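Local coordinates for TRAP dicarboxylate ABC transporter, substrate-binding protein (Roseobacter denitrificans, PDB 4OVQ), which binds beta-D-glucuronate in the periplasm as the solute-binding component of a TRAP transport system, probably delivering it for uptake, at residues S211-G216 with A274-A279. Numbering follows the deposited sequence.
Sequences SYESTG and AASRAA
S276 OG donates to E213 OE1 at 2.8 Å, the one hydrogen bond between 211-216 and 274-279, which lie on the short helix 209-214 and the long helix 248-282 of this TRAP-type solute-binding fold. The tight part of the contact is small: E213 and S276 bring their CA atoms to 5.9 Å, and E213 CB lies 3.9 Å from S276 CB. E213 starts with CG anti to its own N (chi1 -177°), then bends at chi2 (-97°), carrying the carboxylate across to the serine hydroxyl. R272, one helical turn before S276, forms a salt bridge with E213 OE1 and a hydrogen bond with S276 OG, tying both partners to one guanidinium. Cutting E213 back to an alanine would probably leave the S276 hydroxyl and the R272 charge without their carboxylate mate. The looser side faces the exposed A279, whose CB comes no closer than 4.8 Å to E213 CG, and the whole interface buries just 122 Å². On the helix bearing E213, S211 lines the glucuronate pocket; T215 OG1 donates to S211 O at 2.8 Å, as does T215 N. At the intersegment bond, E213 OE1 receives the serine through its anti lone pair, directed away from OE2.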
loop_
_atom_site.group_PDB
_atom_site.type_symbol
_atom_site.label_atom_id
_atom_site.label_comp_id
_atom_site.label_asym_id
_atom_site.label_seq_id
_atom_site.Cartn_x
_atom_site.Cartn_y
_atom_site.Cartn_z
ATOM N N SER A 211 -5.502 -5.684 7.182
ATOM C CA SER A 211 -6.520 -4.678 6.861
ATOM C C SER A 211 -7.905 -5.312 6.824
ATOM O O SER A 211 -8.862 -4.738 7.304
ATOM C CB SER A 211 -6.249 -4.034 5.505
ATOM O OG SER A 211 -5.199 -3.082 5.553
ATOM N N TYR A 212 -7.991 -6.500 6.245
ATOM C CA TYR A 212 -9.258 -7.233 6.152
ATOM C C TYR A 212 -9.803 -7.438 7.555
ATOM O O TYR A 212 -10.987 -7.264 7.822
ATOM C CB TYR A 212 -8.998 -8.571 5.492
ATOM C CG TYR A 212 -10.145 -9.555 5.382
ATOM C CD1 TYR A 212 -11.345 -9.197 4.771
ATOM C CD2 TYR A 212 -10.001 -10.883 5.812
ATOM C CE1 TYR A 212 -12.360 -10.112 4.630
ATOM C CE2 TYR A 212 -11.038 -11.789 5.691
ATOM C CZ TYR A 212 -12.203 -11.395 5.100
ATOM O OH TYR A 212 -13.204 -12.322 4.970
ATOM N N GLU A 213 -8.896 -7.755 8.472
ATOM C CA GLU A 213 -9.278 -7.984 9.843
ATOM C C GLU A 213 -9.565 -6.677 10.598
ATOM O O GLU A 213 -10.649 -6.511 11.141
ATOM C CB GLU A 213 -8.196 -8.846 10.510
ATOM C CG GLU A 213 -8.473 -9.226 11.928
ATOM C CD GLU A 213 -7.777 -8.300 12.887
ATOM O OE1 GLU A 213 -6.526 -8.194 12.838
ATOM O OE2 GLU A 213 -8.484 -7.638 13.649
ATOM N N SER A 214 -8.636 -5.711 10.586
ATOM C CA SER A 214 -8.728 -4.504 11.439
ATOM C C SER A 214 -9.891 -3.545 11.162
ATOM O O SER A 214 -10.354 -2.849 12.059
ATOM C CB SER A 214 -7.400 -3.727 11.453
ATOM O OG SER A 214 -7.154 -3.077 10.216
ATOM N N THR A 215 -10.349 -3.496 9.911
ATOM C CA THR A 215 -11.402 -2.580 9.484
ATOM C C THR A 215 -12.791 -3.160 9.732
ATOM O O THR A 215 -13.796 -2.458 9.573
ATOM C CB THR A 215 -11.330 -2.362 7.966
ATOM O OG1 THR A 215 -11.406 -3.655 7.332
ATOM C CG2 THR A 215 -10.048 -1.585 7.569
ATOM N N GLY A 216 -12.807 -4.448 10.041
ATOM C CA GLY A 216 -14.056 -5.172 10.222
ATOM C C GLY A 216 -14.624 -5.733 8.927
ATOM O O GLY A 216 -15.696 -6.348 8.927
ATOM N N ALA A 274 -0.157 -13.328 10.409
ATOM C CA ALA A 274 -0.563 -14.647 10.870
ATOM C C ALA A 274 -1.665 -14.568 11.912
ATOM O O ALA A 274 -2.609 -15.368 11.889
ATOM C CB ALA A 274 0.637 -15.383 11.429
ATOM N N ALA A 275 -1.524 -13.626 12.841
ATOM C CA ALA A 275 -2.505 -13.413 13.900
ATOM C C ALA A 275 -3.843 -12.956 13.330
ATOM O O ALA A 275 -4.901 -13.396 13.782
ATOM C CB ALA A 275 -1.985 -12.390 14.904
ATOM N N SER A 276 -3.786 -12.049 12.353
ATOM C CA SER A 276 -4.988 -11.554 11.675
ATOM C C SER A 276 -5.682 -12.674 10.945
ATOM O O SER A 276 -6.897 -12.863 11.060
ATOM C CB SER A 276 -4.615 -10.427 10.671
ATOM O OG SER A 276 -4.348 -9.264 11.394
ATOM N N ARG A 277 -4.919 -13.401 10.146
ATOM C CA ARG A 277 -5.510 -14.488 9.401
ATOM C C ARG A 277 -6.154 -15.508 10.354
ATOM O O ARG A 277 -7.249 -16.022 10.090
ATOM C CB ARG A 277 -4.471 -15.176 8.528
ATOM C CG ARG A 277 -5.086 -16.329 7.776
ATOM C CD ARG A 277 -4.096 -17.189 7.052
ATOM N NE ARG A 277 -4.775 -18.325 6.438
ATOM C CZ ARG A 277 -4.403 -18.895 5.299
ATOM N NH1 ARG A 277 -3.328 -18.464 4.657
ATOM N NH2 ARG A 277 -5.099 -19.919 4.817
ATOM N N ALA A 278 -5.483 -15.784 11.470
ATOM C CA ALA A 278 -5.994 -16.790 12.399
ATOM C C ALA A 278 -7.271 -16.323 13.088
ATOM O O ALA A 278 -8.219 -17.098 13.267
ATOM C CB ALA A 278 -4.940 -17.141 13.421
ATOM N N ALA A 279 -7.307 -15.053 13.467
ATOM C CA ALA A 279 -8.478 -14.511 14.133
ATOM C C ALA A 279 -9.708 -14.498 13.222
ATOM O O ALA A 279 -10.833 -14.750 13.680
ATOM C CB ALA A 279 -8.184 -13.123 14.671
#